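Local coordinates for protein putative thioesterase yhdA (Lactococcus lactis subsp. lactis, PDB 3GEK) that is a putative hot-dog-fold thioesterase of the PaaI family that probably hydrolyses acyl-CoA thioesters, perhaps 1,4-dihydroxy-2-naphthoyl-CoA, at residues L7-F12 against L53-I58; M34-F39 against G45-G50. The protein carries 7 engineered substitutions. One frame throughout, in Å; residues are numbered along the deposited sequence.

Interaction 1: residues L7-F12 against L53-I58; sequences LNITDF and LALAEI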
ATOM      1  N   LEU A   7       6.624 -23.741  -3.007  1.00 45.57           N
ATOM      2  CA  LEU A   7       5.311 -23.125  -2.825  1.00 45.38           C
ATOM      3  C   LEU A   7       4.182 -23.986  -3.405  1.00 45.05           C
ATOM      4  O   LEU A   7       3.039 -23.885  -2.966  1.00 44.75           O
ATOM      5  CB  LEU A   7       5.290 -21.722  -3.441  1.00 45.30           C
ATOM      6  CG  LEU A   7       5.336 -20.434  -2.598  1.00 45.76           C
ATOM      7  CD1 LEU A   7       5.506 -20.630  -1.087  1.00 44.60           C
ATOM      8  CD2 LEU A   7       6.389 -19.483  -3.143  1.00 45.66           C
ATOM      9  N   ASN A   8       4.517 -24.842  -4.372  1.00 44.65           N
ATOM     10  CA  ASN A   8       3.545 -25.737  -5.011  1.00 44.46           C
ATOM     11  C   ASN A   8       2.382 -24.962  -5.651  1.00 44.38           C
ATOM     12  O   ASN A   8       1.213 -25.170  -5.317  1.00 44.09           O
ATOM     13  CB  ASN A   8       3.039 -26.794  -4.010  1.00 44.23           C
ATOM     14  CG  ASN A   8       2.464 -28.033  -4.689  1.00 44.39           C
ATOM     15  OD1 ASN A   8       2.449 -28.152  -5.915  1.00 44.03           O
ATOM     16  ND2 ASN A   8       1.990 -28.968  -3.878  1.00 43.43           N
ATOM     17  N   ILE A   9       2.725 -24.051  -6.558  1.00 44.66           N
ATOM     18  CA  ILE A   9       1.732 -23.330  -7.355  1.00 45.16           C
ATOM     19  C   ILE A   9       1.217 -24.256  -8.461  1.00 45.15           C
ATOM     20  O   ILE A   9       2.001 -24.777  -9.251  1.00 45.42           O
ATOM     21  CB  ILE A   9       2.313 -22.027  -7.984  1.00 45.24           C
ATOM     22  CG1 ILE A   9       3.040 -21.155  -6.943  1.00 45.60           C
ATOM     23  CG2 ILE A   9       1.241 -21.239  -8.734  1.00 45.18           C
ATOM     24  CD1 ILE A   9       2.356 -21.036  -5.596  1.00 46.79           C
ATOM     25  N   THR A  10      -0.098 -24.461  -8.501  1.00 45.12           N
ATOM     26  CA  THR A  10      -0.719 -25.372  -9.465  1.00 45.26           C
ATOM     27  C   THR A  10      -1.747 -24.654 -10.353  1.00 44.98           C
ATOM     28  O   THR A  10      -2.179 -23.547 -10.043  1.00 44.52           O
ATOM     29  CB  THR A  10      -1.411 -26.557  -8.751  1.00 44.94           C
ATOM     30  OG1 THR A  10      -0.665 -26.925  -7.587  1.00 46.62           O
ATOM     31  CG2 THR A  10      -1.500 -27.764  -9.665  1.00 45.78           C
ATOM     32  N   ASP A  11      -2.127 -25.305 -11.451  1.00 45.15           N
ATOM     33  CA  ASP A  11      -3.230 -24.870 -12.313  1.00 45.58           C
ATOM     34  C   ASP A  11      -3.101 -23.415 -12.779  1.00 45.80           C
ATOM     35  O   ASP A  11      -4.102 -22.702 -12.863  1.00 45.56           O
ATOM     36  CB  ASP A  11      -4.589 -25.079 -11.611  1.00 45.51           C
ATOM     37  CG  ASP A  11      -4.915 -26.549 -11.341  1.00 46.06           C
ATOM     38  OD1 ASP A  11      -4.201 -27.452 -11.836  1.00 47.25           O
ATOM     39  OD2 ASP A  11      -5.908 -26.801 -10.625  1.00 45.31           O
ATOM     40  N   PHE A  12      -1.878 -22.973 -13.071  1.00 46.35           N
ATOM     41  CA  PHE A  12      -1.670 -21.601 -13.530  1.00 47.11           C
ATOM     42  C   PHE A  12      -2.195 -21.430 -14.951  1.00 47.56           C
ATOM     43  O   PHE A  12      -1.853 -22.209 -15.840  1.00 47.58           O
ATOM     44  CB  PHE A  12      -0.196 -21.169 -13.443  1.00 46.98           C
ATOM     45  CG  PHE A  12       0.058 -19.768 -13.968  1.00 47.11           C
ATOM     46  CD1 PHE A  12      -0.272 -18.649 -13.203  1.00 47.14           C
ATOM     47  CD2 PHE A  12       0.614 -19.570 -15.229  1.00 47.70           C
ATOM     48  CE1 PHE A  12      -0.050 -17.356 -13.684  1.00 46.64           C
ATOM     49  CE2 PHE A  12       0.840 -18.276 -15.719  1.00 47.78           C
ATOM     50  CZ  PHE A  12       0.502 -17.173 -14.943  1.00 47.07           C
ATOM     51  N   LEU A  53       1.855 -13.625   0.109  1.00 44.52           N
ATOM     52  CA  LEU A  53       2.560 -12.518  -0.535  1.00 44.65           C
ATOM     53  C   LEU A  53       3.407 -13.014  -1.691  1.00 44.37           C
ATOM     54  O   LEU A  53       3.343 -12.465  -2.792  1.00 44.24           O
ATOM     55  CB  LEU A  53       3.466 -11.800   0.463  1.00 44.81           C
ATOM     56  CG  LEU A  53       2.980 -10.604   1.274  1.00 46.54           C
ATOM     57  CD1 LEU A  53       1.483 -10.647   1.555  1.00 48.02           C
ATOM     58  CD2 LEU A  53       3.792 -10.556   2.577  1.00 48.42           C
ATOM     59  N   ALA A  54       4.201 -14.053  -1.428  1.00 43.86           N
ATOM     60  CA  ALA A  54       5.061 -14.650  -2.431  1.00 43.86           C
ATOM     61  C   ALA A  54       4.246 -15.235  -3.587  1.00 44.09           C
ATOM     62  O   ALA A  54       4.624 -15.084  -4.748  1.00 44.37           O
ATOM     63  CB  ALA A  54       5.944 -15.710  -1.805  1.00 44.03           C
ATOM     64  N   LEU A  55       3.128 -15.888  -3.269  1.00 44.04           N
ATOM     65  CA  LEU A  55       2.225 -16.428  -4.287  1.00 44.00           C
ATOM     66  C   LEU A  55       1.734 -15.320  -5.223  1.00 44.51           C
ATOM     67  O   LEU A  55       1.686 -15.504  -6.442  1.00 44.34           O
ATOM     68  CB  LEU A  55       1.028 -17.135  -3.630  1.00 43.77           C
ATOM     69  CG  LEU A  55      -0.203 -17.524  -4.461  1.00 43.19           C
ATOM     70  CD1 LEU A  55       0.140 -18.541  -5.520  1.00 43.24           C
ATOM     71  CD2 LEU A  55      -1.325 -18.061  -3.576  1.00 43.41           C
ATOM     72  N   ALA A  56       1.366 -14.179  -4.644  1.00 45.03           N
ATOM     73  CA  ALA A  56       0.852 -13.046  -5.414  1.00 45.68           C
ATOM     74  C   ALA A  56       1.903 -12.450  -6.333  1.00 46.32           C
ATOM     75  O   ALA A  56       1.625 -12.203  -7.501  1.00 46.58           O
ATOM     76  CB  ALA A  56       0.316 -11.983  -4.496  1.00 45.45           C
ATOM     77  N   GLU A  57       3.100 -12.208  -5.799  1.00 47.21           N
ATOM     78  CA  GLU A  57       4.188 -11.616  -6.582  1.00 48.26           C
ATOM     79  C   GLU A  57       4.640 -12.552  -7.709  1.00 48.15           C
ATOM     80  O   GLU A  57       4.909 -12.103  -8.829  1.00 48.03           O
ATOM     81  CB  GLU A  57       5.362 -11.192  -5.679  1.00 48.18           C
ATOM     82  CG  GLU A  57       6.397 -10.308  -6.395  1.00 50.00           C
ATOM     83  CD  GLU A  57       7.381  -9.596  -5.470  1.00 50.02           C
ATOM     84  OE1 GLU A  57       6.974  -9.146  -4.382  1.00 51.57           O
ATOM     85  OE2 GLU A  57       8.572  -9.452  -5.859  1.00 52.62           O
ATOM     86  N   ILE A  58       4.686 -13.853  -7.415  1.00 48.20           N
ATOM     87  CA  ILE A  58       5.144 -14.859  -8.378  1.00 48.12           C
ATOM     88  C   ILE A  58       4.148 -15.099  -9.520  1.00 48.09           C
ATOM     89  O   ILE A  58       4.553 -15.165 -10.684  1.00 47.86           O
ATOM     90  CB  ILE A  58       5.537 -16.196  -7.683  1.00 48.29           C
ATOM     91  CG1 ILE A  58       6.799 -15.988  -6.835  1.00 48.75           C
ATOM     92  CG2 ILE A  58       5.776 -17.313  -8.711  1.00 47.97           C
ATOM     93  CD1 ILE A  58       7.072 -17.096  -5.836  1.00 49.61           C
TER
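L7 and I9 reach from the N-terminal segment onto the helix at 53-58, and everything that touches is aliphatic. One methyl of L7, CD2, makes both of its contacts: it lies 3.7 Å from I58 CD1 and 4.0 Å from A54 CB. A54 and I58 stand one turn apart, joined by the backbone bond from I58 N to A54 O, so they present one face to the leucine; A54, with only a methyl, gives it a small apolar surface to rest on, while I58 reaches it with CD1. Beside this pair, I9 CD1 meets L55 CD1 at 3.3 Å, a close approach for two methyls that marks tight packing, and the two side chains cross at a slant. Branched apolar chains suit this seam between sheet and helix, where no hydrogen bond crosses. L55 can reach across because its CG is anti to the backbone N (chi1 167°), which carries the methyl out from the helix flank. Helix 49-68 is the central helix of the hot-dog fold, the sausage around which the antiparallel sheet wraps, and I9 belongs to a short edge strand of that sheet. Backbone hydrogen bonds between N8 and I35 and between T10 and K33 join this edge to strand 28-35, whose M34 also touches both I9 and L55. On another face of the helix, E57 OE1 is hydrogen-bonded to H83 of the second subunit.

Interaction 2: residues M34-F39 against G45-G50; sequences MILSDF and GFLNGG
L47 meets M34 and L36 through a single methyl, CD1, which is approached by the ends of the M34 and L36 side chains. L36 CD2 lies 3.7 Å from it, and the two leucines cross at about a right angle, so branch meets branch instead of lying alongside. The selenomethionine at 34 comes at a slant, its CE 4.0 Å from the same methyl. Its chain leaves the backbone extended, then bends at the selenium (chi3 75°), and this turn brings the terminal methyl toward L47; a long, flexible, unbranched side chain suits a place where a strand residue must span to a neighbouring loop. With chi1 at 168°, the L47 chain extends away from its own backbone N, and this places CD1 in contact with both L36 CD2 and M34 CE. The loop 45-48 leads into helix 49-68, the central helix of the hot-dog fold, and M34, on strand 28-35 of the surrounding sheet, and L36 pack against this approach through L47. N48 is the N-cap: its OD1 accepts from G50 N at 3.0 Å, the donor standing well above the carbonyl plane, and so takes up a backbone N-H that the first turn leaves without a helical acceptor. A short side chain with a carbonyl oxygen can curl back to this N-H, which is why asparagine is favoured at an N-cap. In the other segment S37 closes an ST turn, its OG accepting from F39 N at 3.2 Å as the chain enters the 3-10 turn at 38-39. V93 of strand 92-102 touches both M34 and L47, while N48 packs on I58 of the second subunit.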
HETATM    1  N   MSE A  34      -2.645 -22.820  -4.870  1.00 45.84           N
HETATM    2  CA  MSE A  34      -1.461 -23.190  -4.114  1.00 46.62           C
HETATM    3  C   MSE A  34      -1.821 -24.273  -3.105  1.00 45.39           C
HETATM    4  O   MSE A  34      -2.636 -24.047  -2.211  1.00 45.31           O
HETATM    5  CB  MSE A  34      -0.849 -21.976  -3.415  1.00 46.28           C
HETATM    6  CG  MSE A  34       0.371 -22.316  -2.569  1.00 47.08           C
HETATM    7 SE   MSE A  34       1.321 -20.729  -1.978  1.00 51.33          SE
HETATM    8  CE  MSE A  34       0.067 -20.142  -0.587  1.00 48.83           C
ATOM      9  N   ILE A  35      -1.214 -25.431  -3.261  1.00 44.59           N
ATOM     10  CA  ILE A  35      -1.478 -26.577  -2.394  1.00 44.07           C
ATOM     11  C   ILE A  35      -0.636 -26.490  -1.122  1.00 43.65           C
ATOM     12  O   ILE A  35       0.592 -26.464  -1.183  1.00 43.34           O
ATOM     13  CB  ILE A  35      -1.197 -27.910  -3.112  1.00 43.94           C
ATOM     14  CG1 ILE A  35      -1.815 -27.902  -4.518  1.00 44.09           C
ATOM     15  CG2 ILE A  35      -1.695 -29.090  -2.268  1.00 43.81           C
ATOM     16  CD1 ILE A  35      -1.369 -29.067  -5.395  1.00 44.12           C
ATOM     17  N   LEU A  36      -1.313 -26.472   0.023  1.00 43.38           N
ATOM     18  CA  LEU A  36      -0.664 -26.197   1.310  1.00 43.43           C
ATOM     19  C   LEU A  36      -0.136 -27.435   2.028  1.00 43.62           C
ATOM     20  O   LEU A  36      -0.762 -28.497   2.019  1.00 43.51           O
ATOM     21  CB  LEU A  36      -1.605 -25.402   2.236  1.00 43.02           C
ATOM     22  CG  LEU A  36      -2.232 -24.126   1.645  1.00 42.25           C
ATOM     23  CD1 LEU A  36      -3.259 -23.519   2.589  1.00 41.62           C
ATOM     24  CD2 LEU A  36      -1.171 -23.107   1.292  1.00 39.90           C
ATOM     25  N   SER A  37       1.038 -27.268   2.632  1.00 44.13           N
ATOM     26  CA  SER A  37       1.610 -28.208   3.597  1.00 44.57           C
ATOM     27  C   SER A  37       2.161 -27.391   4.760  1.00 44.81           C
ATOM     28  O   SER A  37       1.905 -26.188   4.843  1.00 44.57           O
ATOM     29  CB  SER A  37       2.735 -29.023   2.960  1.00 44.53           C
ATOM     30  OG  SER A  37       3.865 -28.205   2.701  1.00 44.98           O
ATOM     31  N   ASP A  38       2.928 -28.040   5.639  1.00 45.34           N
ATOM     32  CA  ASP A  38       3.585 -27.377   6.771  1.00 45.94           C
ATOM     33  C   ASP A  38       4.582 -26.314   6.322  1.00 45.81           C
ATOM     34  O   ASP A  38       4.877 -25.379   7.064  1.00 46.06           O
ATOM     35  CB  ASP A  38       4.295 -28.398   7.666  1.00 46.47           C
ATOM     36  CG  ASP A  38       5.467 -29.088   6.966  1.00 48.21           C
ATOM     37  OD1 ASP A  38       6.621 -28.904   7.426  1.00 50.36           O
ATOM     38  OD2 ASP A  38       5.237 -29.809   5.965  1.00 49.10           O
ATOM     39  N   PHE A  39       5.099 -26.473   5.104  1.00 45.61           N
ATOM     40  CA  PHE A  39       5.981 -25.490   4.487  1.00 45.19           C
ATOM     41  C   PHE A  39       5.379 -24.089   4.574  1.00 45.18           C
ATOM     42  O   PHE A  39       6.094 -23.120   4.817  1.00 45.11           O
ATOM     43  CB  PHE A  39       6.258 -25.866   3.020  1.00 44.96           C
ATOM     44  CG  PHE A  39       7.088 -24.851   2.271  1.00 44.17           C
ATOM     45  CD1 PHE A  39       8.473 -24.829   2.403  1.00 44.19           C
ATOM     46  CD2 PHE A  39       6.484 -23.925   1.435  1.00 43.57           C
ATOM     47  CE1 PHE A  39       9.244 -23.893   1.713  1.00 43.98           C
ATOM     48  CE2 PHE A  39       7.245 -22.987   0.741  1.00 44.03           C
ATOM     49  CZ  PHE A  39       8.630 -22.970   0.883  1.00 44.07           C
ATOM     50  N   GLY A  45      -0.371 -22.401  13.268  1.00 50.46           N
ATOM     51  CA  GLY A  45      -1.003 -23.407  12.407  1.00 49.86           C
ATOM     52  C   GLY A  45      -1.821 -22.857  11.249  1.00 49.42           C
ATOM     53  O   GLY A  45      -2.474 -23.617  10.534  1.00 49.32           O
ATOM     54  N   PHE A  46      -1.794 -21.538  11.072  1.00 48.94           N
ATOM     55  CA  PHE A  46      -2.494 -20.882   9.970  1.00 48.79           C
ATOM     56  C   PHE A  46      -1.572 -20.717   8.766  1.00 48.34           C
ATOM     57  O   PHE A  46      -0.361 -20.912   8.874  1.00 48.17           O
ATOM     58  CB  PHE A  46      -3.054 -19.516  10.400  1.00 48.91           C
ATOM     59  CG  PHE A  46      -4.122 -19.601  11.459  1.00 49.68           C
ATOM     60  CD1 PHE A  46      -5.413 -20.023  11.137  1.00 50.15           C
ATOM     61  CD2 PHE A  46      -3.837 -19.262  12.777  1.00 49.59           C
ATOM     62  CE1 PHE A  46      -6.401 -20.110  12.117  1.00 50.48           C
ATOM     63  CE2 PHE A  46      -4.819 -19.344  13.764  1.00 50.35           C
ATOM     64  CZ  PHE A  46      -6.104 -19.769  13.431  1.00 50.24           C
ATOM     65  N   LEU A  47      -2.153 -20.371   7.617  1.00 47.99           N
ATOM     66  CA  LEU A  47      -1.370 -20.037   6.437  1.00 47.67           C
ATOM     67  C   LEU A  47      -0.563 -18.768   6.702  1.00 47.65           C
ATOM     68  O   LEU A  47      -1.112 -17.728   7.067  1.00 47.44           O
ATOM     69  CB  LEU A  47      -2.263 -19.876   5.197  1.00 47.53           C
ATOM     70  CG  LEU A  47      -1.648 -19.258   3.924  1.00 47.89           C
ATOM     71  CD1 LEU A  47      -0.494 -20.098   3.374  1.00 47.63           C
ATOM     72  CD2 LEU A  47      -2.702 -19.026   2.837  1.00 47.60           C
ATOM     73  N   ASN A  48       0.749 -18.884   6.534  1.00 47.73           N
ATOM     74  CA  ASN A  48       1.675 -17.774   6.676  1.00 47.78           C
ATOM     75  C   ASN A  48       1.422 -16.733   5.586  1.00 47.72           C
ATOM     76  O   ASN A  48       1.237 -17.079   4.413  1.00 47.33           O
ATOM     77  CB  ASN A  48       3.104 -18.319   6.602  1.00 48.09           C
ATOM     78  CG  ASN A  48       4.168 -17.281   6.916  1.00 49.46           C
ATOM     79  OD1 ASN A  48       3.907 -16.079   6.984  1.00 51.05           O
ATOM     80  ND2 ASN A  48       5.395 -17.757   7.096  1.00 51.12           N
ATOM     81  N   GLY A  49       1.409 -15.462   5.986  1.00 47.63           N
ATOM     82  CA  GLY A  49       1.138 -14.350   5.077  1.00 47.17           C
ATOM     83  C   GLY A  49       2.242 -14.173   4.057  1.00 47.15           C
ATOM     84  O   GLY A  49       1.990 -13.753   2.924  1.00 47.50           O
ATOM     85  N   GLY A  50       3.468 -14.502   4.462  1.00 46.79           N
ATOM     86  CA  GLY A  50       4.626 -14.475   3.573  1.00 46.43           C
ATOM     87  C   GLY A  50       4.464 -15.381   2.365  1.00 46.34           C
ATOM     88  O   GLY A  50       4.904 -15.034   1.263  1.00 46.77           O
TER

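In the fold
The centres of the two contacts lie about 12 Å apart. Interaction 1 packs the early turns of helix 49-68 against the N-terminal segment with its short strand 9-10, and interaction 2 packs the segment leading into that helix. Along the chain the order is 7-12, 34-39, 45-50, 53-58, so interaction 2 falls between the two halves of interaction 1. Strands 9-10 and 28-35 are neighbours in the antiparallel sheet, and beyond them L7 packs on F39, so the contacts touch. Both also reach the second subunit, so the start of the hot-dog helix meets both its own sheet and the partner chain.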